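Local coordinates for protein PLP-Dependent L-Arginine Hydroxylase MppP (Streptomyces wadayamensis, PDB 6C9B) that oxidises L-arginine with a pyridoxal 5'-phosphate cofactor, acting as an oxidase rather than an oxygenase, and binds its 4-hydroxy-2-ketoarginine product, at residues M94-R99 with S248-G253; V108-P113 with N117-L122; D128-E133 with A144-S149; E169-L174 with L185-S190; V205-E208 with R212-V215. One frame throughout, in Å; residues are numbered along the deposited sequence.

Interaction 1 (M94-R99 with S248-G253); sequences MEILAR and SDILLG
Ile96 and Ile250 meet where helix 90-101, in the large domain of a fold type I pyridoxal-phosphate enzyme, faces the end of helix 243-250. The contact illustrates how one branched side chain can serve two neighbours. Ile96 starts from a CB bond directed at the other segment. Its CG1 lies anti to the carbonyl carbon (chi1 -69°), a torsion that directs it toward Ile250; this CG1 is 3.7 Å from Ile250 CD1. One bond further, Ile96 CD1 passes the same methyl and comes within 4.4 Å of Leu251 CD2, a looser touch. The two isoleucines lie alongside each other with their chains running in opposite directions, so the methyl at the end of Ile250 rests against the middle of Ile96 rather than against its end. Leu251 is the first residue to leave helical backbone angles; its CB bond does not aim at Ile96, yet the end of the side chain swings nearer. Ile246 and Tyr247, earlier on helix 243-250, also touch Ile96 and extend the apolar patch.

Beyond these carbons the contact turns polar. Glu95 and Arg99 reach into the dimer interface, where each forms a salt bridge with its counterpart on the second subunit: Glu95 with Arg99 of that subunit, and Arg99 with Glu95 of that subunit. Asp249 OD1 pairs with Lys245. The opposite charges of Arg99 and Asp249 do not touch directly. A water in the plane of the guanidinium, at its edge, bridges them, accepting from Arg99 NH2 at 2.9 Å and donating to Asp249 OD2 at 2.7 Å.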
# COMPACT_ATOMS: atom_id res chain seq x y z
N MET B 94 -7.51 -5.31 2.83
CA MET B 94 -8.92 -5.02 3.08
C MET B 94 -9.55 -4.26 1.91
O MET B 94 -10.72 -4.49 1.57
CB MET B 94 -9.05 -4.23 4.39
CG MET B 94 -10.47 -3.91 4.79
SD MET B 94 -11.27 -5.43 5.34
CE MET B 94 -12.88 -5.16 4.61
N GLU B 95 -8.81 -3.35 1.28
CA GLU B 95 -9.32 -2.67 0.09
C GLU B 95 -9.59 -3.68 -1.01
O GLU B 95 -10.62 -3.62 -1.70
CB GLU B 95 -8.34 -1.60 -0.38
CG GLU B 95 -8.70 -0.94 -1.70
CD GLU B 95 -9.88 0.02 -1.67
OE1 GLU B 95 -10.53 0.18 -0.63
OE2 GLU B 95 -10.18 0.61 -2.74
N ILE B 96 -8.66 -4.61 -1.20
CA ILE B 96 -8.84 -5.65 -2.21
C ILE B 96 -10.07 -6.48 -1.90
O ILE B 96 -10.90 -6.75 -2.78
CB ILE B 96 -7.56 -6.52 -2.29
CG1 ILE B 96 -6.40 -5.71 -2.86
CG2 ILE B 96 -7.80 -7.76 -3.12
CD1 ILE B 96 -5.04 -6.33 -2.62
N LEU B 97 -10.22 -6.90 -0.64
CA LEU B 97 -11.36 -7.72 -0.25
C LEU B 97 -12.66 -6.95 -0.43
O LEU B 97 -13.67 -7.50 -0.88
CB LEU B 97 -11.19 -8.18 1.20
CG LEU B 97 -12.36 -8.96 1.81
CD1 LEU B 97 -12.63 -10.23 1.02
CD2 LEU B 97 -12.10 -9.29 3.29
N ALA B 98 -12.66 -5.70 -0.03
CA ALA B 98 -13.90 -4.93 -0.10
C ALA B 98 -14.33 -4.73 -1.55
O ALA B 98 -15.51 -4.89 -1.88
CB ALA B 98 -13.70 -3.58 0.59
N ARG B 99 -13.39 -4.34 -2.42
CA ARG B 99 -13.76 -4.15 -3.81
C ARG B 99 -14.17 -5.48 -4.43
O ARG B 99 -15.09 -5.53 -5.25
CB ARG B 99 -12.61 -3.49 -4.59
CG ARG B 99 -13.06 -3.08 -6.00
CD ARG B 99 -12.57 -1.71 -6.38
NE ARG B 99 -11.14 -1.63 -6.64
CZ ARG B 99 -10.55 -2.14 -7.72
NH1 ARG B 99 -9.25 -1.95 -7.90
NH2 ARG B 99 -11.25 -2.86 -8.60
N SER B 248 -3.82 -8.31 -8.33
CA SER B 248 -2.85 -8.09 -9.38
C SER B 248 -3.00 -6.74 -10.07
O SER B 248 -2.04 -6.26 -10.70
CB SER B 248 -2.92 -9.21 -10.41
OG SER B 248 -4.08 -9.11 -11.22
N ASP B 249 -4.17 -6.09 -9.96
CA ASP B 249 -4.31 -4.73 -10.45
C ASP B 249 -3.59 -3.73 -9.56
O ASP B 249 -3.19 -2.66 -10.03
CB ASP B 249 -5.79 -4.33 -10.53
CG ASP B 249 -6.57 -5.09 -11.59
OD1 ASP B 249 -5.97 -5.64 -12.54
OD2 ASP B 249 -7.82 -5.08 -11.51
N ILE B 250 -3.41 -4.06 -8.29
CA ILE B 250 -2.80 -3.13 -7.33
C ILE B 250 -1.30 -3.36 -7.19
O ILE B 250 -0.55 -2.40 -7.04
CB ILE B 250 -3.52 -3.21 -5.97
CG1 ILE B 250 -4.95 -2.67 -6.14
CG2 ILE B 250 -2.77 -2.38 -4.89
CD1 ILE B 250 -5.80 -2.76 -4.94
N LEU B 251 -0.83 -4.61 -7.24
CA LEU B 251 0.59 -4.83 -6.98
C LEU B 251 1.06 -6.17 -7.52
O LEU B 251 0.28 -7.12 -7.67
CB LEU B 251 0.94 -4.73 -5.49
CG LEU B 251 0.54 -5.86 -4.52
CD1 LEU B 251 1.35 -5.83 -3.22
CD2 LEU B 251 -0.94 -5.80 -4.17
N LEU B 252 2.36 -6.21 -7.81
CA LEU B 252 3.08 -7.42 -8.23
C LEU B 252 3.48 -8.29 -7.03
O LEU B 252 3.60 -9.51 -7.16
CB LEU B 252 4.29 -6.98 -9.04
CG LEU B 252 5.09 -7.97 -9.88
CD1 LEU B 252 4.27 -8.39 -11.10
CD2 LEU B 252 6.43 -7.34 -10.29
N GLY B 253 3.67 -7.69 -5.87
CA GLY B 253 4.14 -8.39 -4.69
C GLY B 253 4.81 -7.38 -3.79
O GLY B 253 4.86 -6.19 -4.10
O HOH W 1 -9.18 -2.99 -10.61

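Interaction 2 (V108-P113 with N117-L122); sequences VALVHP and NIADLL. With EGV ((4S)-5-carbamimidamido-4-hydroxy-2-oxopentanoic acid), chain F.
Asn117 ND2 is held by hydrogen bonds to Ser91 OG and to the backbone carbonyl of Asp249 of the second subunit, and it also stands 3.2 Å from N04 of the bound 4-hydroxy-2-ketoarginine. Ser91 OG is itself hydrogen-bonded to the ligand, so one serine links the amide to the product. Asn117 CG sits between the backbone N and the carbonyl carbon (chi1 84°), which sends the amide off the first turn of helix 116-124 toward the guanidino end of the ligand.

The opposite flank of this helix packs on strand 107-112 in a beta-alpha-beta unit completed by strand 128-133. The short strand and helix axes approach to 10.0 Å and run nearly antiparallel, at 160°. Leu110 carries the packing through both its branches. CD1 reaches Ile118 CG2 at 3.7 Å, the two side chains meeting at a slant, while CD2 lies over the backbone of the next residue, 3.9 Å from Ala119 CA, a close approach consistent with the small side chain of Ala119. One turn on, Leu122 CD1 is met more loosely by Leu110 CD2 at 4.3 Å and by Val108 CG1 at 4.2 Å. Phe154 of the adjacent strand 152-156 touches both Leu110 and Ile118.

Asp120, also on this helix, is a magnesium ligand in a structure of the same protein, although no metal is bound to this chain in the model. The helix is thus divided in its chemistry: apolar van der Waals contacts seat it on the sheet, whereas directional hydrogen bonds fix the amide beside the product.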
# COMPACT_ATOMS: atom_id res chain seq x y z
N VAL B 108 -22.87 -6.63 4.47
CA VAL B 108 -21.87 -7.34 5.28
C VAL B 108 -22.23 -7.17 6.74
O VAL B 108 -22.50 -6.05 7.18
CB VAL B 108 -20.45 -6.79 5.01
CG1 VAL B 108 -19.40 -7.45 5.87
CG2 VAL B 108 -20.10 -6.93 3.55
N ALA B 109 -22.25 -8.27 7.49
CA ALA B 109 -22.37 -8.20 8.94
C ALA B 109 -20.96 -8.00 9.50
O ALA B 109 -20.04 -8.73 9.14
CB ALA B 109 -23.02 -9.46 9.49
N LEU B 110 -20.79 -6.95 10.33
CA LEU B 110 -19.48 -6.55 10.81
C LEU B 110 -19.50 -6.35 12.32
O LEU B 110 -20.43 -5.73 12.86
CB LEU B 110 -19.03 -5.25 10.15
CG LEU B 110 -17.71 -4.64 10.59
CD1 LEU B 110 -16.53 -5.55 10.32
CD2 LEU B 110 -17.51 -3.36 9.87
N VAL B 111 -18.51 -6.91 13.00
CA VAL B 111 -18.44 -6.74 14.46
C VAL B 111 -18.34 -5.25 14.81
O VAL B 111 -17.71 -4.45 14.10
CB VAL B 111 -17.27 -7.55 15.05
CG1 VAL B 111 -15.91 -7.06 14.52
CG2 VAL B 111 -17.32 -7.50 16.57
N HIS B 112 -18.99 -4.88 15.90
CA HIS B 112 -19.10 -3.49 16.31
C HIS B 112 -18.88 -3.46 17.82
O HIS B 112 -19.55 -4.20 18.55
CB HIS B 112 -20.49 -2.96 15.95
CG HIS B 112 -20.72 -1.53 16.32
ND1 HIS B 112 -21.51 -1.14 17.39
CD2 HIS B 112 -20.29 -0.38 15.74
CE1 HIS B 112 -21.54 0.18 17.45
NE2 HIS B 112 -20.81 0.66 16.47
N PRO B 113 -17.94 -2.65 18.33
CA PRO B 113 -17.01 -1.78 17.63
C PRO B 113 -15.90 -2.56 16.96
O PRO B 113 -15.70 -3.75 17.26
CB PRO B 113 -16.45 -0.91 18.76
CG PRO B 113 -16.41 -1.88 19.92
CD PRO B 113 -17.69 -2.67 19.79
N ASN B 117 -11.35 1.64 9.97
CA ASN B 117 -11.10 1.67 8.55
C ASN B 117 -11.68 0.43 7.87
O ASN B 117 -11.97 0.49 6.67
CB ASN B 117 -9.63 1.91 8.23
CG ASN B 117 -8.82 0.68 8.25
OD1 ASN B 117 -9.15 -0.30 8.91
ND2 ASN B 117 -7.70 0.72 7.53
N ILE B 118 -11.93 -0.66 8.62
CA ILE B 118 -12.64 -1.81 8.05
C ILE B 118 -14.00 -1.36 7.55
O ILE B 118 -14.39 -1.61 6.39
CB ILE B 118 -12.76 -2.95 9.08
CG1 ILE B 118 -11.38 -3.53 9.42
CG2 ILE B 118 -13.62 -4.08 8.53
CD1 ILE B 118 -11.36 -4.38 10.68
N ALA B 119 -14.75 -0.67 8.42
CA ALA B 119 -16.07 -0.17 8.05
C ALA B 119 -15.97 0.82 6.91
O ALA B 119 -16.78 0.81 5.98
CB ALA B 119 -16.75 0.49 9.26
N ASP B 120 -14.98 1.71 6.98
CA ASP B 120 -14.90 2.77 5.98
C ASP B 120 -14.49 2.25 4.59
O ASP B 120 -14.97 2.77 3.57
CB ASP B 120 -13.92 3.82 6.48
CG ASP B 120 -14.49 4.63 7.65
OD1 ASP B 120 -15.72 4.69 7.82
OD2 ASP B 120 -13.72 5.25 8.37
N LEU B 121 -13.65 1.22 4.53
CA LEU B 121 -13.28 0.63 3.25
C LEU B 121 -14.43 -0.17 2.67
O LEU B 121 -14.69 -0.11 1.47
CB LEU B 121 -12.05 -0.25 3.41
CG LEU B 121 -10.77 0.54 3.73
CD1 LEU B 121 -9.62 -0.45 4.11
CD2 LEU B 121 -10.37 1.43 2.59
N LEU B 122 -15.21 -0.84 3.52
CA LEU B 122 -16.36 -1.57 3.01
C LEU B 122 -17.42 -0.61 2.52
O LEU B 122 -17.95 -0.75 1.40
CB LEU B 122 -16.92 -2.48 4.11
CG LEU B 122 -16.10 -3.70 4.50
CD1 LEU B 122 -16.55 -4.34 5.82
CD2 LEU B 122 -16.18 -4.71 3.37
C10 EGV F . -4.63 1.43 15.20
C02 EGV F . -3.52 3.02 10.54
C03 EGV F . -5.18 3.02 8.68
C06 EGV F . -3.81 1.82 11.41
C07 EGV F . -4.36 2.35 12.76
C09 EGV F . -4.86 1.24 13.71
N01 EGV F . -4.71 3.57 9.91
N04 EGV F . -6.34 3.56 8.06
N05 EGV F . -4.56 2.00 8.13
O08 EGV F . -2.66 1.12 11.64
O11 EGV F . -4.88 0.48 15.92
O12 EGV F . -4.21 2.51 15.67
O13 EGV F . -5.42 0.22 13.31

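Interaction 3 (D128-E133 with A144-S149); sequences DLVPVE and AELLSS
Val130 is the first residue of strand 128-133 to meet helix 144-149, at the edge of the seven-stranded sheet of the large domain. Its CG1, anti to the backbone N (chi1 -176°), is the branch that touches, 3.8 Å from Leu146 CD1; the two side chains lie alongside each other, running in opposed directions. Pro131 turns to the other side of the strand, against Trp341 and His112. Val132 then faces the helix again and offers CG2 to the second methyl of the same leucine, Leu146 CD2, at a looser 4.2 Å. One forked leucine thus straddles two valines spaced two residues apart, the alternation of a strand, whose every second side chain points to the same side. Glu133 ends the segment as the N-cap residue of helix 134-139, and its OE2 is hydrogen-bonded to His112 ND1.

Leu146 O accepts from Ser149 N at 2.9 Å and from Ser149 OG at 2.7 Å, both on the same face of its carbonyl plane, and Ser149 OG also binds Arg107 NH1. Across the contact itself no hydrogen bond forms, so helix and strand are joined here by the dispersion and hydrophobic contacts of one leucine with two valines.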
# COMPACT_ATOMS: atom_id res chain seq x y z
N ASP B 128 -23.28 -2.30 2.19
CA ASP B 128 -24.12 -1.90 3.31
C ASP B 128 -23.70 -2.71 4.52
O ASP B 128 -23.44 -3.91 4.41
CB ASP B 128 -25.59 -2.15 2.98
CG ASP B 128 -26.54 -1.56 4.03
OD1 ASP B 128 -26.19 -0.56 4.69
OD2 ASP B 128 -27.65 -2.10 4.17
N LEU B 129 -23.62 -2.07 5.68
CA LEU B 129 -23.09 -2.73 6.86
C LEU B 129 -24.19 -2.98 7.89
O LEU B 129 -25.01 -2.10 8.16
CB LEU B 129 -22.00 -1.91 7.51
CG LEU B 129 -20.80 -1.63 6.64
CD1 LEU B 129 -19.78 -0.74 7.41
CD2 LEU B 129 -20.18 -2.94 6.21
N VAL B 130 -24.17 -4.17 8.47
CA VAL B 130 -25.07 -4.53 9.57
C VAL B 130 -24.20 -4.74 10.80
O VAL B 130 -23.37 -5.67 10.80
CB VAL B 130 -25.89 -5.79 9.26
CG1 VAL B 130 -26.85 -6.04 10.40
CG2 VAL B 130 -26.61 -5.66 7.96
N PRO B 131 -24.33 -3.94 11.86
CA PRO B 131 -23.47 -4.16 13.03
C PRO B 131 -23.88 -5.38 13.83
O PRO B 131 -25.07 -5.64 14.02
CB PRO B 131 -23.69 -2.89 13.86
CG PRO B 131 -25.04 -2.43 13.49
CD PRO B 131 -25.17 -2.74 12.02
N VAL B 132 -22.89 -6.12 14.31
CA VAL B 132 -23.10 -7.23 15.25
C VAL B 132 -22.32 -6.91 16.51
O VAL B 132 -21.09 -6.83 16.48
CB VAL B 132 -22.65 -8.58 14.67
CG1 VAL B 132 -23.03 -9.70 15.62
CG2 VAL B 132 -23.28 -8.80 13.30
N GLU B 133 -23.04 -6.66 17.61
CA GLU B 133 -22.37 -6.35 18.86
C GLU B 133 -21.62 -7.57 19.36
O GLU B 133 -21.97 -8.72 19.05
CB GLU B 133 -23.37 -5.91 19.94
CG GLU B 133 -24.14 -4.65 19.59
CD GLU B 133 -23.27 -3.39 19.61
OE1 GLU B 133 -22.39 -3.24 20.50
OE2 GLU B 133 -23.50 -2.53 18.74
N ALA B 144 -30.94 -16.76 11.41
CA ALA B 144 -31.08 -17.11 10.01
C ALA B 144 -31.50 -15.90 9.19
O ALA B 144 -31.15 -15.78 8.01
CB ALA B 144 -32.10 -18.25 9.87
N GLU B 145 -32.26 -15.00 9.81
CA GLU B 145 -32.68 -13.78 9.14
C GLU B 145 -31.48 -12.93 8.78
O GLU B 145 -31.38 -12.41 7.66
CB GLU B 145 -33.65 -13.00 10.03
CG GLU B 145 -33.69 -11.51 9.75
CD GLU B 145 -34.97 -10.85 10.22
OE1 GLU B 145 -36.01 -11.54 10.27
OE2 GLU B 145 -34.93 -9.64 10.55
N LEU B 146 -30.53 -12.80 9.71
CA LEU B 146 -29.33 -12.04 9.40
C LEU B 146 -28.52 -12.73 8.31
O LEU B 146 -28.09 -12.09 7.34
CB LEU B 146 -28.49 -11.86 10.66
CG LEU B 146 -27.15 -11.15 10.43
CD1 LEU B 146 -27.37 -9.74 9.88
CD2 LEU B 146 -26.38 -11.11 11.73
N LEU B 147 -28.29 -14.03 8.46
CA LEU B 147 -27.40 -14.72 7.54
C LEU B 147 -27.96 -14.73 6.13
O LEU B 147 -27.21 -14.63 5.16
CB LEU B 147 -27.12 -16.15 8.02
CG LEU B 147 -26.19 -16.19 9.23
CD1 LEU B 147 -26.20 -17.55 9.89
CD2 LEU B 147 -24.78 -15.81 8.82
N SER B 148 -29.28 -14.80 6.00
CA SER B 148 -29.91 -14.78 4.69
C SER B 148 -29.93 -13.38 4.09
O SER B 148 -30.25 -13.24 2.90
CB SER B 148 -31.33 -15.33 4.77
OG SER B 148 -32.22 -14.37 5.34
N SER B 149 -29.60 -12.35 4.86
CA SER B 149 -29.59 -10.99 4.36
C SER B 149 -28.19 -10.43 4.09
O SER B 149 -28.10 -9.32 3.56
CB SER B 149 -30.29 -10.05 5.35
OG SER B 149 -29.52 -9.90 6.53

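Interaction 4 (E169-L174 with L185-S190); sequences ERLRRL and LALDTS
Leu174 and Leu185 form the tighter part of this contact: Leu174 CD2 lies 3.8 Å from Leu185 CD1, which also comes within 4.0 Å of Leu174 CG. The leucines use their branches differently. Leu185 holds its CG anti to the backbone N (chi1 180°) and reaches the helix with both methyls, CD1 toward Leu174 and CD2 toward Leu171. Leu171 does the reverse with a single methyl, its CD1 standing 4.0 Å from Leu185 CD2 and 4.0 Å from Leu187 CD1. That methyl bridges two alternate residues of the strand, although the CB bond of Leu171 does not itself aim there.

The outward side of helix 168-181 is polar and partly open to solvent. Arg170 and Arg173 both form salt bridges to Asp141, and Arg172 pairs with Glu168, one turn earlier. At the far end of the strand segment Asp188 OD1 accepts from Ser190 N at 3.1 Å, an Asx turn just beyond the strand residues that meet the helix.

The short helix and strand segments run at 147° to each other, as the helix and second strand of the beta-alpha-beta unit that starts with strand 152-156. Val155 of that strand touches Leu174, while His202 and Val205 of helix 202-209 pack on Leu171, placing the leucine cluster between the sheet and two adjacent helices.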
# COMPACT_ATOMS: atom_id res chain seq x y z
N GLU B 169 -14.67 -22.71 19.64
CA GLU B 169 -15.99 -23.32 19.50
C GLU B 169 -16.95 -22.37 18.80
O GLU B 169 -17.82 -22.81 18.04
CB GLU B 169 -16.52 -23.75 20.88
CG GLU B 169 -16.63 -22.61 21.91
CD GLU B 169 -15.38 -22.36 22.79
OE1 GLU B 169 -14.24 -22.77 22.45
OE2 GLU B 169 -15.56 -21.70 23.85
N ARG B 170 -16.80 -21.06 19.01
CA ARG B 170 -17.66 -20.11 18.31
C ARG B 170 -17.21 -19.90 16.87
O ARG B 170 -18.05 -19.80 15.97
CB ARG B 170 -17.71 -18.79 19.06
CG ARG B 170 -18.54 -17.69 18.39
CD ARG B 170 -19.99 -18.08 18.10
NE ARG B 170 -20.75 -18.40 19.30
CZ ARG B 170 -21.92 -19.05 19.30
NH1 ARG B 170 -22.48 -19.44 18.17
NH2 ARG B 170 -22.54 -19.30 20.44
N LEU B 171 -15.90 -19.84 16.62
CA LEU B 171 -15.45 -19.81 15.23
C LEU B 171 -16.00 -21.00 14.48
O LEU B 171 -16.50 -20.87 13.35
CB LEU B 171 -13.92 -19.80 15.13
CG LEU B 171 -13.38 -19.77 13.69
CD1 LEU B 171 -13.78 -18.49 12.95
CD2 LEU B 171 -11.85 -19.91 13.63
N ARG B 172 -15.96 -22.18 15.10
CA ARG B 172 -16.45 -23.38 14.44
C ARG B 172 -17.92 -23.24 14.11
O ARG B 172 -18.35 -23.51 12.98
CB ARG B 172 -16.21 -24.61 15.32
CG ARG B 172 -16.79 -25.90 14.75
CD ARG B 172 -16.43 -27.11 15.61
NE ARG B 172 -14.98 -27.26 15.69
CZ ARG B 172 -14.23 -27.03 16.76
NH1 ARG B 172 -12.91 -27.18 16.67
NH2 ARG B 172 -14.76 -26.69 17.93
N ARG B 173 -18.72 -22.80 15.08
CA ARG B 173 -20.15 -22.66 14.84
C ARG B 173 -20.44 -21.60 13.78
O ARG B 173 -21.30 -21.79 12.91
CB ARG B 173 -20.88 -22.33 16.13
CG ARG B 173 -22.39 -22.23 15.96
CD ARG B 173 -23.02 -23.59 15.57
NE ARG B 173 -24.33 -23.43 14.96
CZ ARG B 173 -24.82 -24.16 13.95
NH1 ARG B 173 -24.09 -25.12 13.39
NH2 ARG B 173 -26.04 -23.90 13.50
N LEU B 174 -19.73 -20.48 13.83
CA LEU B 174 -19.94 -19.43 12.84
C LEU B 174 -19.58 -19.91 11.44
O LEU B 174 -20.28 -19.63 10.46
CB LEU B 174 -19.10 -18.21 13.24
CG LEU B 174 -19.26 -16.93 12.44
CD1 LEU B 174 -20.69 -16.42 12.48
CD2 LEU B 174 -18.34 -15.87 13.04
N LEU B 185 -17.13 -16.07 5.29
CA LEU B 185 -16.63 -15.71 6.62
C LEU B 185 -15.26 -15.06 6.44
O LEU B 185 -14.35 -15.70 5.91
CB LEU B 185 -16.54 -16.93 7.54
CG LEU B 185 -16.02 -16.68 8.97
CD1 LEU B 185 -16.77 -15.58 9.64
CD2 LEU B 185 -16.15 -17.96 9.74
N ALA B 186 -15.12 -13.81 6.88
CA ALA B 186 -13.87 -13.07 6.75
C ALA B 186 -13.36 -12.73 8.13
O ALA B 186 -14.14 -12.28 8.97
CB ALA B 186 -14.07 -11.78 5.96
N LEU B 187 -12.06 -12.92 8.35
CA LEU B 187 -11.45 -12.65 9.63
C LEU B 187 -10.30 -11.68 9.43
O LEU B 187 -9.53 -11.81 8.48
CB LEU B 187 -10.89 -13.91 10.28
CG LEU B 187 -11.82 -15.09 10.48
CD1 LEU B 187 -11.03 -16.19 11.16
CD2 LEU B 187 -13.01 -14.66 11.28
N ASP B 188 -10.19 -10.71 10.35
CA ASP B 188 -9.03 -9.81 10.43
C ASP B 188 -8.30 -10.16 11.72
O ASP B 188 -8.84 -9.95 12.82
CB ASP B 188 -9.46 -8.35 10.40
CG ASP B 188 -8.31 -7.38 10.60
OD1 ASP B 188 -7.26 -7.76 11.20
OD2 ASP B 188 -8.45 -6.22 10.18
N THR B 189 -7.09 -10.68 11.59
CA THR B 189 -6.35 -11.26 12.73
C THR B 189 -5.06 -10.51 13.03
O THR B 189 -4.08 -11.09 13.51
CB THR B 189 -6.09 -12.74 12.47
OG1 THR B 189 -5.38 -12.90 11.24
CG2 THR B 189 -7.42 -13.50 12.35
N SER B 190 -5.05 -9.19 12.80
CA SER B 190 -3.89 -8.36 13.07
C SER B 190 -3.31 -8.56 14.47
O SER B 190 -2.09 -8.53 14.65
CB SER B 190 -4.27 -6.89 12.89
OG SER B 190 -3.18 -6.05 13.20

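Interaction 5 (V205-E208 with R212-V215); sequences VLQE and RWVV
The Trp213 indole receives Leu206 over one face: Leu206 CB stands 3.8 Å from the centroid of the five-membered ring, only 14° off the ring normal, which makes a CH-pi contact. The same leucine continues across the ring, its CD1 lying 3.9 Å from Trp213 CD2, one of the two atoms shared by the rings. Gln207 approaches the six-membered ring obliquely. Its NE2 is 4.1 Å from Trp213 CZ2 and its amide plane is turned 65° from the indole, so the amide is not stacked on the ring. Trp213 CG sits between the backbone N and the carbonyl carbon (chi1 55°), and this torsion puts the indole under the helix.

Helix 202-209 and strand 212-218 are successive elements of a beta-alpha-beta unit that begins with strand 184-188, and the tight connection between them brings Leu206 and Trp213 to the closest backbone approach of the two segments. Trp213 and Val215 face the helix, and Val214, between them, points away. Leu206 spans both inward residues, CB on the indole and CD1 at 3.7 Å from Val215 CG2. Its side chain also touches Leu185 of the neighbouring strand.

Gln207, on the exposed side of the contact, has a weak hydrogen bond from NE2 to Gly76 O. Arg212 directs its CB bond away from the helix, and its guanidinium NH1 and NH2 are hydrogen-bonded to the carbonyls of Gly182 and Ile239.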
# COMPACT_ATOMS: atom_id res chain seq x y z
N VAL B 205 -10.07 -25.10 11.52
CA VAL B 205 -11.49 -24.89 11.77
C VAL B 205 -12.20 -24.51 10.47
O VAL B 205 -13.23 -25.09 10.11
CB VAL B 205 -11.71 -23.83 12.86
CG1 VAL B 205 -13.20 -23.56 13.05
CG2 VAL B 205 -11.06 -24.27 14.18
N LEU B 206 -11.66 -23.53 9.76
CA LEU B 206 -12.33 -23.05 8.55
C LEU B 206 -12.42 -24.13 7.49
O LEU B 206 -13.47 -24.29 6.84
CB LEU B 206 -11.58 -21.84 7.99
CG LEU B 206 -11.65 -20.61 8.88
CD1 LEU B 206 -10.64 -19.59 8.41
CD2 LEU B 206 -13.06 -20.01 8.94
N GLN B 207 -11.34 -24.88 7.29
CA GLN B 207 -11.35 -25.93 6.28
C GLN B 207 -12.27 -27.07 6.68
O GLN B 207 -12.94 -27.66 5.82
CB GLN B 207 -9.91 -26.40 6.02
CG GLN B 207 -9.08 -25.30 5.36
CD GLN B 207 -7.58 -25.43 5.53
OE1 GLN B 207 -7.09 -26.09 6.46
NE2 GLN B 207 -6.83 -24.79 4.64
N GLU B 208 -12.30 -27.44 7.96
CA GLU B 208 -13.19 -28.51 8.39
C GLU B 208 -14.65 -28.14 8.18
O GLU B 208 -15.49 -29.00 7.85
CB GLU B 208 -12.94 -28.86 9.86
CG GLU B 208 -13.96 -29.84 10.47
CD GLU B 208 -13.81 -30.01 11.99
OE1 GLU B 208 -13.49 -31.13 12.44
OE2 GLU B 208 -14.02 -29.02 12.73
N ARG B 212 -16.92 -20.74 2.59
CA ARG B 212 -16.08 -19.79 1.88
C ARG B 212 -15.47 -18.87 2.91
O ARG B 212 -16.19 -18.40 3.79
CB ARG B 212 -16.89 -18.97 0.88
CG ARG B 212 -17.62 -19.81 -0.15
CD ARG B 212 -18.79 -19.01 -0.74
NE ARG B 212 -18.32 -17.88 -1.54
CZ ARG B 212 -19.05 -16.79 -1.78
NH1 ARG B 212 -20.28 -16.68 -1.30
NH2 ARG B 212 -18.56 -15.80 -2.50
N TRP B 213 -14.16 -18.63 2.82
CA TRP B 213 -13.53 -17.83 3.85
C TRP B 213 -12.35 -17.02 3.32
O TRP B 213 -11.73 -17.35 2.31
CB TRP B 213 -13.04 -18.70 5.04
CG TRP B 213 -12.11 -19.83 4.69
CD1 TRP B 213 -12.46 -21.15 4.51
CD2 TRP B 213 -10.68 -19.77 4.48
NE1 TRP B 213 -11.37 -21.90 4.19
CE2 TRP B 213 -10.26 -21.09 4.15
CE3 TRP B 213 -9.73 -18.74 4.50
CZ2 TRP B 213 -8.93 -21.41 3.88
CZ3 TRP B 213 -8.40 -19.06 4.21
CH2 TRP B 213 -8.01 -20.39 3.91
N VAL B 214 -12.06 -15.96 4.05
CA VAL B 214 -10.89 -15.12 3.81
C VAL B 214 -10.35 -14.75 5.17
O VAL B 214 -11.12 -14.44 6.08
CB VAL B 214 -11.26 -13.84 3.02
CG1 VAL B 214 -10.05 -12.88 2.97
CG2 VAL B 214 -11.69 -14.17 1.65
N VAL B 215 -9.03 -14.77 5.32
CA VAL B 215 -8.38 -14.30 6.53
C VAL B 215 -7.34 -13.28 6.12
O VAL B 215 -6.58 -13.53 5.19
CB VAL B 215 -7.71 -15.42 7.34
CG1 VAL B 215 -7.07 -14.84 8.62
CG2 VAL B 215 -8.71 -16.52 7.68

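In the fold
Interactions 2 to 5 all reach the same seven-stranded sheet, and interaction 1 closes the long chain loop within which they are nested. Interactions 4 and 5 lie nearest together, with centres 8 Å apart, and adjacent strands join them: Leu187 N is 2.9 Å from Val214 O. Strand pairing likewise links interactions 2 and 3, Val108 N lying 2.8 Å from Asp128 O. Met94 and Glu95 of interaction 1 pack on Leu121 of interaction 2, and both contacts touch the second subunit. Of the five, interaction 2 contributes a residue to the product pocket, while the Ile96 side chain of interaction 1 is about 14 Å from the ligand.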